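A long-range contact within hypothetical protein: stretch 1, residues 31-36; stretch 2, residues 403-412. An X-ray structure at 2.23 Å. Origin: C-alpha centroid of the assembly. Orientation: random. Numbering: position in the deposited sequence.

Stretch 1 31-36: SYPQVS
Stretch 2 403-412: TEHFLDYLKE

A tight turn packs here against one flank of a helix more than 370 residues away in sequence, the two burying 335 Å² between them. Tyr32 to Val35 form a type I beta turn, closed by Val35 N to Tyr32 O at 2.9 Å. Pro33 (phi -55°) suits the first corner, where its ring fixes phi, and Gln34 (-57/-30) takes the second. Stretch 2 enters as a helix already under way, and its register sets Tyr32 CA 8.1 Å from Glu404 CA and Gln34 CA 7.7 Å from Leu407 CA.

Leu407 is the hub. In the m,t rotamer (chi1 -66°, chi2 169°), it lays CD1 over one face of the Tyr32 ring, 4.1 Å from its centroid, a CH-pi contact, while Leu407 CD2 lies 4.1 Å from Val35 CG2 (chi1 t). Tyr32, chi1 -50° and chi2 -81°, points toward the helix; its CE1 meets Glu404 CG at 3.5 Å, so the acid's aliphatic part serves as packing surface.

Gln34 has an off-well chi1 of -91°, then chi2 175° and chi3 -64°. The trans chi2 carries Gln34 NE2 to Leu407 O, a hydrogen bond of 3.0 Å and 164°; Lys411 N bonds to Asp408 O, leaving Leu407 O without its usual i+4 partner and open to the amide. Lys411 (m,t,t,p) brings NZ to Asp408 OD1 at 3.0 Å, a salt bridge within stretch 2.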

# COMPACT_ATOMS: atom_id res chain seq x y z
N SER A 31 -10.03 19.50 0.10
CA SER A 31 -11.29 19.78 0.79
C SER A 31 -12.48 19.12 0.09
O SER A 31 -13.20 19.76 -0.67
CB SER A 31 -11.50 21.29 0.85
OG SER A 31 -10.33 21.95 1.31
N TYR A 32 -12.72 17.85 0.39
CA TYR A 32 -13.89 17.15 -0.16
C TYR A 32 -15.16 17.74 0.48
O TYR A 32 -15.24 17.85 1.70
CB TYR A 32 -13.79 15.64 0.11
CG TYR A 32 -12.47 15.03 -0.31
CD1 TYR A 32 -12.23 14.69 -1.64
CD2 TYR A 32 -11.46 14.82 0.62
CE1 TYR A 32 -11.01 14.14 -2.03
CE2 TYR A 32 -10.24 14.27 0.24
CZ TYR A 32 -10.02 13.93 -1.08
OH TYR A 32 -8.81 13.40 -1.47
N PRO A 33 -16.15 18.14 -0.35
CA PRO A 33 -17.36 18.77 0.19
C PRO A 33 -18.07 17.92 1.24
O PRO A 33 -18.66 18.47 2.18
CB PRO A 33 -18.26 18.94 -1.04
CG PRO A 33 -17.34 18.93 -2.20
CD PRO A 33 -16.20 18.03 -1.82
N GLN A 34 -18.03 16.59 1.08
CA GLN A 34 -18.60 15.65 2.05
C GLN A 34 -18.01 15.81 3.44
O GLN A 34 -18.68 15.50 4.43
CB GLN A 34 -18.34 14.21 1.62
CG GLN A 34 -19.42 13.58 0.77
CD GLN A 34 -19.01 12.20 0.30
OE1 GLN A 34 -18.05 12.06 -0.44
NE2 GLN A 34 -19.73 11.17 0.75
N VAL A 35 -16.76 16.25 3.53
CA VAL A 35 -16.05 16.23 4.80
C VAL A 35 -16.17 17.55 5.55
O VAL A 35 -15.76 18.61 5.06
CB VAL A 35 -14.57 15.84 4.62
CG1 VAL A 35 -13.90 15.73 5.98
CG2 VAL A 35 -14.47 14.51 3.88
N SER A 36 -16.75 17.46 6.74
CA SER A 36 -16.92 18.62 7.62
C SER A 36 -15.56 19.19 7.96
O SER A 36 -14.60 18.44 8.16
CB SER A 36 -17.66 18.20 8.90
OG SER A 36 -17.30 19.01 9.99
N THR A 403 -9.16 7.80 -1.35
CA THR A 403 -10.00 8.52 -0.39
C THR A 403 -11.37 8.84 -0.99
O THR A 403 -12.40 8.62 -0.36
CB THR A 403 -9.31 9.81 0.12
OG1 THR A 403 -8.00 9.49 0.60
CG2 THR A 403 -10.10 10.43 1.24
N GLU A 404 -11.36 9.35 -2.23
CA GLU A 404 -12.59 9.62 -2.99
C GLU A 404 -13.43 8.37 -3.20
O GLU A 404 -14.65 8.41 -3.06
CB GLU A 404 -12.26 10.19 -4.37
CG GLU A 404 -11.72 11.60 -4.35
CD GLU A 404 -11.16 12.02 -5.70
OE1 GLU A 404 -11.77 11.67 -6.74
OE2 GLU A 404 -10.10 12.69 -5.72
N HIS A 405 -12.77 7.27 -3.56
CA HIS A 405 -13.44 5.98 -3.71
C HIS A 405 -14.12 5.59 -2.40
O HIS A 405 -15.27 5.15 -2.39
CB HIS A 405 -12.46 4.89 -4.20
CG HIS A 405 -13.07 3.53 -4.36
ND1 HIS A 405 -13.11 2.60 -3.33
CD2 HIS A 405 -13.65 2.93 -5.43
CE1 HIS A 405 -13.70 1.50 -3.76
NE2 HIS A 405 -14.03 1.67 -5.03
N PHE A 406 -13.41 5.79 -1.28
CA PHE A 406 -13.95 5.48 0.05
C PHE A 406 -15.15 6.36 0.39
O PHE A 406 -16.17 5.87 0.86
CB PHE A 406 -12.85 5.62 1.12
CG PHE A 406 -13.34 5.43 2.53
CD1 PHE A 406 -13.50 4.16 3.06
CD2 PHE A 406 -13.65 6.53 3.32
CE1 PHE A 406 -13.95 3.99 4.36
CE2 PHE A 406 -14.11 6.36 4.62
CZ PHE A 406 -14.25 5.09 5.14
N LEU A 407 -15.02 7.66 0.15
CA LEU A 407 -16.13 8.59 0.41
C LEU A 407 -17.37 8.32 -0.45
O LEU A 407 -18.49 8.55 -0.01
CB LEU A 407 -15.68 10.04 0.22
CG LEU A 407 -14.64 10.56 1.21
CD1 LEU A 407 -14.08 11.89 0.74
CD2 LEU A 407 -15.23 10.69 2.61
N ASP A 408 -17.17 7.84 -1.68
CA ASP A 408 -18.29 7.39 -2.52
C ASP A 408 -18.97 6.19 -1.90
O ASP A 408 -20.19 6.16 -1.74
CB ASP A 408 -17.82 6.98 -3.92
CG ASP A 408 -17.94 8.09 -4.93
OD1 ASP A 408 -18.99 8.76 -4.94
OD2 ASP A 408 -17.00 8.27 -5.71
N TYR A 409 -18.17 5.18 -1.57
CA TYR A 409 -18.74 3.92 -1.13
C TYR A 409 -19.40 4.00 0.24
O TYR A 409 -20.23 3.15 0.57
CB TYR A 409 -17.73 2.77 -1.28
CG TYR A 409 -17.85 2.18 -2.67
CD1 TYR A 409 -18.99 1.45 -3.02
CD2 TYR A 409 -16.88 2.39 -3.64
CE1 TYR A 409 -19.14 0.92 -4.30
CE2 TYR A 409 -17.02 1.87 -4.91
CZ TYR A 409 -18.15 1.13 -5.24
OH TYR A 409 -18.31 0.60 -6.50
N LEU A 410 -19.07 5.03 1.01
CA LEU A 410 -19.83 5.33 2.23
C LEU A 410 -21.31 5.54 1.91
O LEU A 410 -22.17 5.11 2.67
CB LEU A 410 -19.28 6.56 2.96
CG LEU A 410 -18.00 6.38 3.78
CD1 LEU A 410 -17.55 7.72 4.34
CD2 LEU A 410 -18.21 5.36 4.90
N LYS A 411 -21.60 6.20 0.78
CA LYS A 411 -22.99 6.49 0.38
C LYS A 411 -23.84 5.22 0.31
O LYS A 411 -24.96 5.17 0.83
CB LYS A 411 -23.05 7.15 -1.00
CG LYS A 411 -22.38 8.51 -1.14
CD LYS A 411 -22.68 9.07 -2.52
CE LYS A 411 -22.04 10.42 -2.76
NZ LYS A 411 -20.57 10.34 -2.97
N GLU A 412 -23.30 4.21 -0.35
CA GLU A 412 -24.00 2.95 -0.55
C GLU A 412 -23.93 2.10 0.71
O GLU A 412 -24.77 1.23 0.93
CB GLU A 412 -23.41 2.20 -1.74
CG GLU A 412 -24.45 1.55 -2.64
CD GLU A 412 -23.91 1.27 -4.03
OE1 GLU A 412 -22.84 0.63 -4.13
OE2 GLU A 412 -24.54 1.71 -5.01